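Aromatic-amino-acid transaminase TyrB (Burkholderia cenocepacia K56-2Valvano, PDB 4WD2) probably catalyses the pyridoxal-phosphate-dependent transfer of amino groups between aromatic amino acids and 2-oxo acids, as a class I aminotransferase working as a dimer. Local coordinates at residues V37-G42 with H373-L378; S129-S134 with A148-N153; T154-D159 with F167-A172; R324-M329 with M383-L388. All blocks are in the same frame, centred on the assembly; numbering follows the deposited sequence.

Contact 1: residues V37-G42 with H373-L378; sequences VNLSIG and HGVYIL
A two-stranded parallel sheet in the class I aminotransferase fold is made here by strands 37-38 and 375-376, which lie far apart in sequence. Val37, Tyr376 and Leu39 lose the most surface. Val37 is gripped at both ends of its backbone: its N donates to Gly374 O at 2.8 Å, and its O receives Tyr376 N almost along the C=O axis. Gly374, with positive phi just after helix 363-371, turns the chain into the strand. On the face of Val37 and Val375, Val37 CB meets Val375 CG2 at 4.1 Å, while helix 393-405 packs against Val37. Tyr376 comes off the other face with CG beside its own backbone N, so that Val37 O sits at the ring edge, 3.6 Å from CD1. The hydroxyl of Tyr376 is taken by Asp31, and Phe28 meets its ring edge-to-face. Leu39 N continues the ladder, donating to Tyr376 O at 2.8 Å, and Leu39 CB lies beside Ile377 CG2, the two side chains pointing the same way. At the strand's end, Asn38 OD1 closes an Asx turn: Ser40 N approaches from above the carbonyl plane at 3.1 Å, and Ser40 OG lies on an in-plane lone pair at 2.6 Å.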
loop_
_atom_site.group_PDB
_atom_site.type_symbol
_atom_site.label_atom_id
_atom_site.label_comp_id
_atom_site.label_asym_id
_atom_site.label_seq_id
_atom_site.Cartn_x
_atom_site.Cartn_y
_atom_site.Cartn_z
ATOM N N VAL A 37 1.865 -34.544 -2.617
ATOM C CA VAL A 37 2.746 -33.477 -3.071
ATOM C C VAL A 37 1.931 -32.267 -3.527
ATOM O O VAL A 37 1.007 -32.398 -4.335
ATOM C CB VAL A 37 3.660 -33.947 -4.232
ATOM C CG1 VAL A 37 4.537 -32.807 -4.717
ATOM C CG2 VAL A 37 4.516 -35.127 -3.802
ATOM N N ASN A 38 2.276 -31.092 -3.005
ATOM C CA ASN A 38 1.578 -29.857 -3.352
ATOM C C ASN A 38 2.425 -28.990 -4.267
ATOM O O ASN A 38 3.515 -28.559 -3.890
ATOM C CB ASN A 38 1.199 -29.074 -2.089
ATOM C CG ASN A 38 0.195 -27.969 -2.361
ATOM O OD1 ASN A 38 -0.308 -27.831 -3.472
ATOM N ND2 ASN A 38 -0.120 -27.191 -1.333
ATOM N N LEU A 39 1.930 -28.747 -5.474
ATOM C CA LEU A 39 2.628 -27.896 -6.425
ATOM C C LEU A 39 1.695 -26.776 -6.865
ATOM O O LEU A 39 1.845 -26.217 -7.949
ATOM C CB LEU A 39 3.114 -28.709 -7.635
ATOM C CG LEU A 39 3.935 -29.974 -7.362
ATOM C CD1 LEU A 39 4.109 -30.778 -8.631
ATOM C CD2 LEU A 39 5.295 -29.650 -6.749
ATOM N N SER A 40 0.728 -26.455 -6.011
ATOM C CA SER A 40 -0.283 -25.458 -6.337
ATOM C C SER A 40 0.084 -24.065 -5.827
ATOM O O SER A 40 -0.441 -23.070 -6.322
ATOM C CB SER A 40 -1.642 -25.870 -5.767
ATOM O OG SER A 40 -1.642 -25.778 -4.354
ATOM N N ILE A 41 0.979 -23.987 -4.846
ATOM C CA ILE A 41 1.372 -22.689 -4.293
ATOM C C ILE A 41 2.512 -22.068 -5.109
ATOM O O ILE A 41 3.617 -22.615 -5.188
ATOM C CB ILE A 41 1.775 -22.813 -2.813
ATOM C CG1 ILE A 41 0.623 -23.443 -2.024
ATOM C CG2 ILE A 41 2.127 -21.443 -2.233
ATOM C CD1 ILE A 41 1.001 -23.923 -0.639
ATOM N N GLY A 42 2.226 -20.921 -5.718
ATOM C CA GLY A 42 3.136 -20.306 -6.668
ATOM C C GLY A 42 4.159 -19.379 -6.045
ATOM O O GLY A 42 4.157 -18.173 -6.301
ATOM N N HIS A 373 -3.079 -40.022 -7.465
ATOM C CA HIS A 373 -1.641 -39.998 -7.204
ATOM C C HIS A 373 -1.227 -39.003 -6.122
ATOM O O HIS A 373 -0.040 -38.858 -5.835
ATOM C CB HIS A 373 -0.888 -39.706 -8.502
ATOM C CG HIS A 373 -1.189 -40.682 -9.597
ATOM N ND1 HIS A 373 -0.565 -41.906 -9.696
ATOM C CD2 HIS A 373 -2.064 -40.620 -10.629
ATOM C CE1 HIS A 373 -1.038 -42.555 -10.744
ATOM N NE2 HIS A 373 -1.948 -41.796 -11.327
ATOM N N GLY A 374 -2.202 -38.334 -5.513
ATOM C CA GLY A 374 -1.931 -37.380 -4.450
ATOM C C GLY A 374 -1.011 -36.225 -4.818
ATOM O O GLY A 374 -0.346 -35.658 -3.954
ATOM N N VAL A 375 -0.959 -35.877 -6.101
ATOM C CA VAL A 375 -0.141 -34.758 -6.558
ATOM C C VAL A 375 -1.052 -33.609 -6.985
ATOM O O VAL A 375 -1.932 -33.787 -7.833
ATOM C CB VAL A 375 0.788 -35.166 -7.722
ATOM C CG1 VAL A 375 1.413 -33.935 -8.384
ATOM C CG2 VAL A 375 1.875 -36.116 -7.228
ATOM N N TYR A 376 -0.841 -32.434 -6.393
ATOM C CA TYR A 376 -1.776 -31.324 -6.548
ATOM C C TYR A 376 -1.237 -30.188 -7.429
ATOM O O TYR A 376 -0.249 -29.533 -7.081
ATOM C CB TYR A 376 -2.152 -30.754 -5.169
ATOM C CG TYR A 376 -2.994 -31.653 -4.278
ATOM C CD1 TYR A 376 -2.520 -32.886 -3.830
ATOM C CD2 TYR A 376 -4.249 -31.245 -3.845
ATOM C CE1 TYR A 376 -3.292 -33.700 -2.995
ATOM C CE2 TYR A 376 -5.029 -32.047 -3.006
ATOM C CZ TYR A 376 -4.544 -33.270 -2.586
ATOM O OH TYR A 376 -5.321 -34.065 -1.763
ATOM N N ILE A 377 -1.890 -29.963 -8.568
ATOM C CA ILE A 377 -1.616 -28.798 -9.403
ATOM C C ILE A 377 -2.936 -28.095 -9.723
ATOM O O ILE A 377 -4.001 -28.591 -9.363
ATOM C CB ILE A 377 -0.872 -29.173 -10.711
ATOM C CG1 ILE A 377 -1.719 -30.090 -11.593
ATOM C CG2 ILE A 377 0.465 -29.820 -10.403
ATOM C CD1 ILE A 377 -1.088 -30.377 -12.940
ATOM N N LEU A 378 -2.878 -26.936 -10.374
ATOM C CA LEU A 378 -4.097 -26.175 -10.641
ATOM C C LEU A 378 -4.938 -26.817 -11.730
ATOM O O LEU A 378 -4.425 -27.588 -12.541
ATOM C CB LEU A 378 -3.770 -24.731 -11.043
ATOM C CG LEU A 378 -3.138 -23.812 -9.998
ATOM C CD1 LEU A 378 -3.262 -22.370 -10.456
ATOM C CD2 LEU A 378 -3.782 -24.008 -8.635
#

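Contact 2: residues S129-S134 with A148-N153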
loop_
_atom_site.group_PDB
_atom_site.type_symbol
_atom_site.label_atom_id
_atom_site.label_comp_id
_atom_site.label_asym_id
_atom_site.label_seq_id
_atom_site.Cartn_x
_atom_site.Cartn_y
_atom_site.Cartn_z
ATOM N N SER A 129 -7.574 4.658 -24.009
ATOM C CA SER A 129 -6.768 3.482 -24.312
ATOM C C SER A 129 -7.387 2.249 -23.688
ATOM O O SER A 129 -8.006 2.329 -22.635
ATOM C CB SER A 129 -5.339 3.651 -23.800
ATOM O OG SER A 129 -4.689 4.729 -24.446
ATOM N N GLN A 130 -7.228 1.104 -24.340
ATOM C CA GLN A 130 -7.653 -0.153 -23.748
ATOM C C GLN A 130 -6.418 -0.996 -23.432
ATOM O O GLN A 130 -5.309 -0.661 -23.856
ATOM C CB GLN A 130 -8.618 -0.885 -24.680
ATOM C CG GLN A 130 -9.857 -0.062 -24.991
ATOM C CD GLN A 130 -10.924 -0.847 -25.713
ATOM O OE1 GLN A 130 -10.780 -2.048 -25.936
ATOM N NE2 GLN A 130 -12.011 -0.171 -26.081
ATOM N N VAL A 131 -6.598 -2.072 -22.673
ATOM C CA VAL A 131 -5.465 -2.878 -22.231
ATOM C C VAL A 131 -5.513 -4.270 -22.861
ATOM O O VAL A 131 -6.586 -4.871 -22.973
ATOM C CB VAL A 131 -5.433 -2.983 -20.686
ATOM C CG1 VAL A 131 -4.372 -3.969 -20.222
ATOM C CG2 VAL A 131 -5.176 -1.610 -20.049
ATOM N N TRP A 132 -4.354 -4.763 -23.301
ATOM C CA TRP A 132 -4.235 -6.113 -23.859
ATOM C C TRP A 132 -3.254 -6.964 -23.051
ATOM O O TRP A 132 -2.105 -6.566 -22.859
ATOM C CB TRP A 132 -3.787 -6.064 -25.321
ATOM C CG TRP A 132 -4.907 -5.854 -26.303
ATOM C CD1 TRP A 132 -5.550 -6.812 -27.034
ATOM C CD2 TRP A 132 -5.517 -4.609 -26.653
ATOM N NE1 TRP A 132 -6.518 -6.238 -27.823
ATOM C CE2 TRP A 132 -6.517 -4.885 -27.608
ATOM C CE3 TRP A 132 -5.308 -3.285 -26.257
ATOM C CZ2 TRP A 132 -7.310 -3.885 -28.172
ATOM C CZ3 TRP A 132 -6.092 -2.292 -26.819
ATOM C CH2 TRP A 132 -7.083 -2.598 -27.765
ATOM N N LEU A 133 -3.712 -8.124 -22.569
ATOM C CA LEU A 133 -2.869 -9.077 -21.839
ATOM C C LEU A 133 -2.697 -10.369 -22.631
ATOM O O LEU A 133 -3.436 -10.630 -23.570
ATOM C CB LEU A 133 -3.450 -9.420 -20.460
ATOM C CG LEU A 133 -4.672 -8.714 -19.880
ATOM C CD1 LEU A 133 -5.220 -9.503 -18.702
ATOM C CD2 LEU A 133 -4.295 -7.333 -19.428
ATOM N N SER A 134 -1.740 -11.192 -22.222
ATOM C CA SER A 134 -1.505 -12.462 -22.887
ATOM C C SER A 134 -2.609 -13.466 -22.580
ATOM O O SER A 134 -3.253 -13.407 -21.533
ATOM C CB SER A 134 -0.145 -13.034 -22.475
ATOM O OG SER A 134 -0.077 -13.219 -21.073
ATOM N N ALA A 148 -9.314 -0.440 -12.324
ATOM C CA ALA A 148 -8.702 0.872 -12.548
ATOM C C ALA A 148 -9.404 1.658 -13.664
ATOM O O ALA A 148 -9.074 2.820 -13.924
ATOM C CB ALA A 148 -7.226 0.712 -12.873
ATOM N N GLY A 149 -10.365 1.022 -14.326
ATOM C CA GLY A 149 -11.200 1.697 -15.306
ATOM C C GLY A 149 -10.939 1.355 -16.761
ATOM O O GLY A 149 -11.459 2.028 -17.653
ATOM N N PHE A 150 -10.141 0.320 -17.015
ATOM C CA PHE A 150 -9.808 -0.052 -18.391
ATOM C C PHE A 150 -10.621 -1.224 -18.917
ATOM O O PHE A 150 -10.869 -2.194 -18.196
ATOM C CB PHE A 150 -8.324 -0.406 -18.520
ATOM C CG PHE A 150 -7.409 0.775 -18.476
ATOM C CD1 PHE A 150 -7.264 1.594 -19.583
ATOM C CD2 PHE A 150 -6.680 1.060 -17.332
ATOM C CE1 PHE A 150 -6.424 2.683 -19.546
ATOM C CE2 PHE A 150 -5.828 2.153 -17.294
ATOM C CZ PHE A 150 -5.701 2.959 -18.405
ATOM N N THR A 151 -11.016 -1.131 -20.184
ATOM C CA THR A 151 -11.468 -2.293 -20.935
ATOM C C THR A 151 -10.253 -3.173 -21.212
ATOM O O THR A 151 -9.232 -2.705 -21.719
ATOM C CB THR A 151 -12.138 -1.901 -22.259
ATOM O OG1 THR A 151 -13.253 -1.041 -21.999
ATOM C CG2 THR A 151 -12.618 -3.133 -23.000
ATOM N N VAL A 152 -10.361 -4.448 -20.870
ATOM C CA VAL A 152 -9.215 -5.337 -20.942
ATOM C C VAL A 152 -9.446 -6.448 -21.960
ATOM O O VAL A 152 -10.463 -7.146 -21.923
ATOM C CB VAL A 152 -8.896 -5.943 -19.564
ATOM C CG1 VAL A 152 -7.948 -7.117 -19.705
ATOM C CG2 VAL A 152 -8.315 -4.881 -18.636
ATOM N N ASN A 153 -8.491 -6.588 -22.874
ATOM C CA ASN A 153 -8.550 -7.589 -23.929
ATOM C C ASN A 153 -7.345 -8.527 -23.891
ATOM O O ASN A 153 -6.438 -8.360 -23.078
ATOM C CB ASN A 153 -8.638 -6.907 -25.296
ATOM C CG ASN A 153 -9.647 -5.766 -25.316
ATOM O OD1 ASN A 153 -10.859 -5.991 -25.363
ATOM N ND2 ASN A 153 -9.147 -4.532 -25.294
HETATM O O HOH W 1 -10.423 1.380 -21.572
HETATM O O HOH W 2 -12.862 -4.433 -26.385
#
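Strands 131-135 and 152-159 are the parallel neighbours of a beta-alpha-beta unit in the large mixed sheet, with helix 141-147 as the connection. Three straight backbone bonds zip them together: Val131 N to Thr151 O, Asn153 N to Val131 O at a short 2.6 Å, and Leu133 N to Asn153 O. Asn153 loses the most surface. With CG anti to its carbonyl carbon, its side chain lies alongside Trp132 and points the same way; CB sits over the five-membered ring, a CH-pi contact 3.6 Å from its centroid, and ND2 rides above the same indole nearer the rim. ND2 then donates to Gln130 OE1 at 3.0 Å, the two amides nearly coplanar. Gln130 reaches there by an extended chain laid beside Thr151. On the opposite face of the sheet, Val131 CG2 stands over the Phe150 ring, 4.1 Å from the centroid, and Leu133 CG, in the conformer given, one of two deposited, presses crosswise on Val152 CG1 at 3.6 Å. Further out, Phe145 of helix 141-147 covers Val131 and Val152, while Lys123 makes a cation-pi contact with Phe150. Gly149 ends that helix in a Schellman motif and releases the chain toward the sheet. One water bridges Ser129 O and Thr151 N; a second donates to Gln130 OE1 and, at 2.7 Å, to Asn153 OD1.

Contact 3: residues T154-D159 with F167-A172; sequences TYPYYD and FDAMLA
Helix 167-175 packs back on strand 152-159, the two being joined through the short antiparallel strand 164-165, in the alpha/beta domain that carries the large mixed sheet. The short axes of 154-156 and 167-172 run at 141° to each other and approach to 6.8 Å, a spacing close enough for Pro156 and Ala169 to meet directly. Met170 does most of the work. All three of its torsions are near 180°, so the side chain is fully stretched and runs alongside both Tyr155 and Tyr157, pointing the same way as each. Its CE reaches Tyr155 CE1 at 3.8 Å, obliquely to the ring. The sulfur makes Met-aromatic contacts with both tyrosines, lying 5.0 Å from the centroid of the Tyr157 ring and again oblique to it. The two rings also meet each other, CD1 of Tyr157 lying in the plane of the Tyr155 ring at its edge. Tyr155 holds CG in the crowded position between backbone N and carbonyl carbon (chi1 52°), whereas Tyr157 has CG anti to N. Their far ends are tied down elsewhere, Tyr155 OH to Leu184 O and Tyr157 OH to Val195 O, and the Tyr157 ring stacks on His190. Leu205 of helix 199-211 also packs on Met170. Beside this group, Pro156 CB touches Ala169 CB at 3.7 Å. Pro156 O, buried without a polar partner, faces Met170 CB at 3.2 Å.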
loop_
_atom_site.group_PDB
_atom_site.type_symbol
_atom_site.label_atom_id
_atom_site.label_comp_id
_atom_site.label_asym_id
_atom_site.label_seq_id
_atom_site.Cartn_x
_atom_site.Cartn_y
_atom_site.Cartn_z
ATOM N N THR A 154 -7.341 -9.520 -24.776
ATOM C CA THR A 154 -6.252 -10.487 -24.821
ATOM C C THR A 154 -5.606 -10.552 -26.201
ATOM O O THR A 154 -6.205 -10.149 -27.198
ATOM C CB THR A 154 -6.736 -11.903 -24.431
ATOM O OG1 THR A 154 -7.552 -12.441 -25.478
ATOM C CG2 THR A 154 -7.542 -11.858 -23.155
ATOM N N TYR A 155 -4.373 -11.045 -26.244
ATOM C CA TYR A 155 -3.715 -11.380 -27.501
ATOM C C TYR A 155 -3.286 -12.846 -27.434
ATOM O O TYR A 155 -3.085 -13.378 -26.338
ATOM C CB TYR A 155 -2.518 -10.451 -27.780
ATOM C CG TYR A 155 -1.502 -10.334 -26.663
ATOM C CD1 TYR A 155 -0.547 -11.322 -26.456
ATOM C CD2 TYR A 155 -1.471 -9.212 -25.837
ATOM C CE1 TYR A 155 0.397 -11.211 -25.437
ATOM C CE2 TYR A 155 -0.532 -9.097 -24.808
ATOM C CZ TYR A 155 0.396 -10.101 -24.619
ATOM O OH TYR A 155 1.320 -10.004 -23.612
ATOM N N PRO A 156 -3.178 -13.515 -28.599
ATOM C CA PRO A 156 -2.745 -14.919 -28.599
ATOM C C PRO A 156 -1.368 -15.062 -27.970
ATOM O O PRO A 156 -0.520 -14.186 -28.160
ATOM C CB PRO A 156 -2.708 -15.285 -30.087
ATOM C CG PRO A 156 -3.636 -14.322 -30.739
ATOM C CD PRO A 156 -3.538 -13.048 -29.948
ATOM N N TYR A 157 -1.140 -16.139 -27.228
ATOM C CA TYR A 157 0.159 -16.314 -26.598
ATOM C C TYR A 157 0.493 -17.789 -26.451
ATOM O O TYR A 157 1.296 -18.322 -27.207
ATOM C CB TYR A 157 0.199 -15.605 -25.236
ATOM C CG TYR A 157 1.595 -15.480 -24.647
ATOM C CD1 TYR A 157 2.447 -14.460 -25.042
ATOM C CD2 TYR A 157 2.054 -16.385 -23.700
ATOM C CE1 TYR A 157 3.723 -14.339 -24.508
ATOM C CE2 TYR A 157 3.328 -16.281 -23.168
ATOM C CZ TYR A 157 4.158 -15.254 -23.572
ATOM O OH TYR A 157 5.429 -15.149 -23.039
ATOM N N TYR A 158 -0.135 -18.456 -25.490
ATOM C CA TYR A 158 0.179 -19.859 -25.249
ATOM C C TYR A 158 -0.371 -20.727 -26.364
ATOM O O TYR A 158 -1.478 -20.492 -26.865
ATOM C CB TYR A 158 -0.367 -20.322 -23.900
ATOM C CG TYR A 158 -0.089 -21.775 -23.598
ATOM C CD1 TYR A 158 1.189 -22.201 -23.257
ATOM C CD2 TYR A 158 -1.106 -22.722 -23.650
ATOM C CE1 TYR A 158 1.449 -23.532 -22.982
ATOM C CE2 TYR A 158 -0.857 -24.057 -23.372
ATOM C CZ TYR A 158 0.420 -24.454 -23.041
ATOM O OH TYR A 158 0.668 -25.776 -22.761
ATOM N N ASP A 159 0.419 -21.719 -26.766
ATOM C CA ASP A 159 0.005 -22.641 -27.806
ATOM C C ASP A 159 -0.287 -23.987 -27.181
ATOM O O ASP A 159 0.631 -24.738 -26.864
ATOM C CB ASP A 159 1.079 -22.773 -28.887
ATOM C CG ASP A 159 0.585 -23.521 -30.112
ATOM O OD1 ASP A 159 -0.399 -24.281 -30.008
ATOM O OD2 ASP A 159 1.185 -23.345 -31.192
ATOM N N PHE A 167 3.870 -17.149 -31.587
ATOM C CA PHE A 167 4.470 -15.841 -31.784
ATOM C C PHE A 167 3.933 -15.082 -32.992
ATOM O O PHE A 167 3.754 -13.869 -32.927
ATOM C CB PHE A 167 5.981 -15.938 -31.911
ATOM C CG PHE A 167 6.622 -14.605 -32.105
ATOM C CD1 PHE A 167 6.579 -13.656 -31.090
ATOM C CD2 PHE A 167 7.217 -14.270 -33.309
ATOM C CE1 PHE A 167 7.148 -12.408 -31.272
ATOM C CE2 PHE A 167 7.787 -13.026 -33.490
ATOM C CZ PHE A 167 7.754 -12.100 -32.469
ATOM N N ASP A 168 3.694 -15.783 -34.097
ATOM C CA ASP A 168 3.149 -15.136 -35.284
ATOM C C ASP A 168 1.781 -14.511 -34.984
ATOM O O ASP A 168 1.520 -13.373 -35.368
ATOM C CB ASP A 168 3.024 -16.123 -36.450
ATOM C CG ASP A 168 4.368 -16.496 -37.062
ATOM O OD1 ASP A 168 5.370 -15.788 -36.820
ATOM O OD2 ASP A 168 4.412 -17.501 -37.803
ATOM N N ALA A 169 0.916 -15.255 -34.296
ATOM C CA ALA A 169 -0.421 -14.767 -33.957
ATOM C C ALA A 169 -0.358 -13.627 -32.940
ATOM O O ALA A 169 -1.119 -12.663 -33.034
ATOM C CB ALA A 169 -1.289 -15.905 -33.430
ATOM N N MET A 170 0.542 -13.752 -31.968
ATOM C CA MET A 170 0.790 -12.701 -30.987
ATOM C C MET A 170 1.225 -11.404 -31.659
ATOM O O MET A 170 0.689 -10.333 -31.368
ATOM C CB MET A 170 1.861 -13.140 -29.988
ATOM C CG MET A 170 2.319 -12.019 -29.080
ATOM S SD MET A 170 3.733 -12.411 -28.033
ATOM C CE MET A 170 3.800 -10.917 -27.037
ATOM N N LEU A 171 2.194 -11.509 -32.565
ATOM C CA LEU A 171 2.753 -10.352 -33.252
ATOM C C LEU A 171 1.727 -9.680 -34.173
ATOM O O LEU A 171 1.636 -8.452 -34.228
ATOM C CB LEU A 171 3.999 -10.765 -34.052
ATOM C CG LEU A 171 4.841 -9.635 -34.648
ATOM C CD1 LEU A 171 5.455 -8.783 -33.547
ATOM C CD2 LEU A 171 5.927 -10.184 -35.582
ATOM N N ALA A 172 0.944 -10.486 -34.883
ATOM C CA ALA A 172 -0.075 -9.949 -35.782
ATOM C C ALA A 172 -1.211 -9.256 -35.014
ATOM O O ALA A 172 -1.718 -8.217 -35.448
ATOM C CB ALA A 172 -0.630 -11.054 -36.671
#

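Contact 4: residues R324-M329 with M383-L388; sequences RRIARM and MCVAGL
Arg325, on the long helix 309-338 of the class I aminotransferase fold, turns its guanidinium to the chain leaving strand 382-384, where the 3-10 turn 385-387 ends, and grips Leu388 O just after it. Its side chain leaves the helix with CG anti to the backbone N and bends at chi3 (72°), which brings the guanidinium edge to face two carbonyls. NH2 donates to Leu388 O at 2.7 Å, with the oxygen in the guanidinium plane and the nitrogen in the carbonyl plane. NH1 adds a weak bond to the same oxygen at 3.1 Å, so one acceptor is held by two donors of the fork. NH1 also stands 2.9 Å from Ala386 O and bonds weakly to Phe45 O, while NE is taken by Tyr44 OH. Within the turn, Gly387 N donates to Cys384 O and Leu388 N to Val385 O; Gly387 O is met by Asn392 ND2. Beside the polar grip the contact is apolar. Val385 CG1 meets Ile326 CG2 at 4.0 Å, the two side chains crossing obliquely. Met329, bent at chi2 and chi3, slides past Leu388 in the reverse direction, its SD 3.9 Å from Leu388 CB. Leu388 O thus takes one good and one weak bond from a cationic group, which would be expected to favour the charged form of Arg325 and to tie the chain leaving the turn to helix 309-338.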
loop_
_atom_site.group_PDB
_atom_site.type_symbol
_atom_site.label_atom_id
_atom_site.label_comp_id
_atom_site.label_asym_id
_atom_site.label_seq_id
_atom_site.Cartn_x
_atom_site.Cartn_y
_atom_site.Cartn_z
ATOM N N ARG A 324 19.323 -22.054 -10.586
ATOM C CA ARG A 324 19.856 -23.338 -11.033
ATOM C C ARG A 324 19.105 -24.530 -10.438
ATOM O O ARG A 324 18.984 -25.564 -11.085
ATOM C CB ARG A 324 21.352 -23.442 -10.705
ATOM C CG ARG A 324 22.247 -22.600 -11.613
ATOM C CD ARG A 324 23.718 -22.967 -11.452
ATOM N NE ARG A 324 24.174 -22.831 -10.073
ATOM C CZ ARG A 324 24.640 -21.700 -9.549
ATOM N NH1 ARG A 324 24.713 -20.605 -10.299
ATOM N NH2 ARG A 324 25.029 -21.661 -8.283
ATOM N N ARG A 325 18.602 -24.391 -9.212
ATOM C CA ARG A 325 17.845 -25.475 -8.582
ATOM C C ARG A 325 16.557 -25.759 -9.354
ATOM O O ARG A 325 16.212 -26.913 -9.574
ATOM C CB ARG A 325 17.517 -25.160 -7.118
ATOM C CG ARG A 325 17.198 -26.418 -6.289
ATOM C CD ARG A 325 16.553 -26.098 -4.939
ATOM N NE ARG A 325 15.181 -25.628 -5.093
ATOM C CZ ARG A 325 14.130 -26.423 -5.271
ATOM N NH1 ARG A 325 12.920 -25.895 -5.402
ATOM N NH2 ARG A 325 14.291 -27.745 -5.317
ATOM N N ILE A 326 15.852 -24.709 -9.766
ATOM C CA ILE A 326 14.665 -24.876 -10.602
ATOM C C ILE A 326 15.029 -25.586 -11.914
ATOM O O ILE A 326 14.330 -26.509 -12.340
ATOM C CB ILE A 326 13.983 -23.516 -10.911
ATOM C CG1 ILE A 326 13.407 -22.901 -9.631
ATOM C CG2 ILE A 326 12.869 -23.688 -11.944
ATOM C CD1 ILE A 326 12.784 -21.541 -9.829
ATOM N N ALA A 327 16.125 -25.168 -12.546
ATOM C CA ALA A 327 16.542 -25.784 -13.802
ATOM C C ALA A 327 16.875 -27.261 -13.606
ATOM O O ALA A 327 16.574 -28.095 -14.457
ATOM C CB ALA A 327 17.723 -25.036 -14.391
ATOM N N ARG A 328 17.476 -27.589 -12.466
ATOM C CA ARG A 328 17.769 -28.977 -12.128
ATOM C C ARG A 328 16.484 -29.785 -11.970
ATOM O O ARG A 328 16.394 -30.930 -12.412
ATOM C CB ARG A 328 18.596 -29.064 -10.848
ATOM C CG ARG A 328 18.960 -30.483 -10.471
ATOM C CD ARG A 328 19.890 -30.556 -9.275
ATOM N NE ARG A 328 20.128 -31.946 -8.901
ATOM C CZ ARG A 328 19.486 -32.577 -7.924
ATOM N NH1 ARG A 328 18.580 -31.937 -7.207
ATOM N NH2 ARG A 328 19.757 -33.847 -7.658
ATOM N N MET A 329 15.475 -29.182 -11.352
ATOM C CA MET A 329 14.195 -29.869 -11.180
ATOM C C MET A 329 13.492 -30.057 -12.522
ATOM O O MET A 329 12.845 -31.078 -12.754
ATOM C CB MET A 329 13.286 -29.106 -10.209
ATOM C CG MET A 329 13.760 -29.147 -8.756
ATOM S SD MET A 329 13.843 -30.815 -8.067
ATOM C CE MET A 329 15.581 -31.230 -8.275
ATOM N N MET A 383 1.760 -26.069 -12.979
ATOM C CA MET A 383 2.519 -26.588 -11.852
ATOM C C MET A 383 3.575 -25.563 -11.436
ATOM O O MET A 383 4.156 -24.878 -12.279
ATOM C CB MET A 383 3.159 -27.952 -12.176
ATOM C CG MET A 383 4.481 -27.936 -12.930
ATOM S SD MET A 383 5.545 -29.383 -12.571
ATOM C CE MET A 383 4.328 -30.652 -12.295
ATOM N N CYS A 384 3.785 -25.426 -10.130
ATOM C CA CYS A 384 4.906 -24.643 -9.646
ATOM C C CYS A 384 6.127 -25.541 -9.532
ATOM O O CYS A 384 6.229 -26.348 -8.607
ATOM C CB CYS A 384 4.607 -23.998 -8.292
ATOM S SG CYS A 384 5.984 -22.968 -7.729
ATOM N N VAL A 385 7.047 -25.392 -10.483
ATOM C CA VAL A 385 8.269 -26.187 -10.526
ATOM C C VAL A 385 9.106 -26.012 -9.255
ATOM O O VAL A 385 9.806 -26.932 -8.835
ATOM C CB VAL A 385 9.117 -25.818 -11.762
ATOM C CG1 VAL A 385 10.287 -26.778 -11.925
ATOM C CG2 VAL A 385 8.250 -25.824 -13.011
ATOM N N ALA A 386 9.023 -24.838 -8.633
ATOM C CA ALA A 386 9.780 -24.573 -7.410
ATOM C C ALA A 386 9.308 -25.450 -6.243
ATOM O O ALA A 386 10.013 -25.595 -5.241
ATOM C CB ALA A 386 9.684 -23.099 -7.038
ATOM N N GLY A 387 8.126 -26.041 -6.379
ATOM C CA GLY A 387 7.608 -26.952 -5.368
ATOM C C GLY A 387 8.254 -28.327 -5.411
ATOM O O GLY A 387 8.044 -29.159 -4.521
ATOM N N LEU A 388 9.046 -28.558 -6.456
ATOM C CA LEU A 388 9.784 -29.804 -6.629
ATOM C C LEU A 388 11.118 -29.791 -5.889
ATOM O O LEU A 388 11.840 -28.800 -5.907
ATOM C CB LEU A 388 10.033 -30.068 -8.118
ATOM C CG LEU A 388 8.804 -30.303 -8.997
ATOM C CD1 LEU A 388 9.185 -30.268 -10.466
ATOM C CD2 LEU A 388 8.172 -31.636 -8.647
#

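The four contacts fall into two pairs. Contacts 2 and 3, with centres 16 Å apart, share strand 152-159 and come in series along the chain; Leu133 O and Tyr155 N probably continue the sheet bonding from one to the other. Contacts 1 and 4, with centres 13 Å apart, touch where a probable hydrogen bond links Leu39, just after strand 37-38, to Cys384 of strand 382-384. Their segments alternate along the chain, so the two interlock. Contacts 2 and 3 are nested within the loop closed by contact 1 and belong to the large mixed sheet and its covering helix; contacts 1 and 4 belong to the part built from early and late segments. Nearest atoms of the two pairs are about 10 to 15 Å apart.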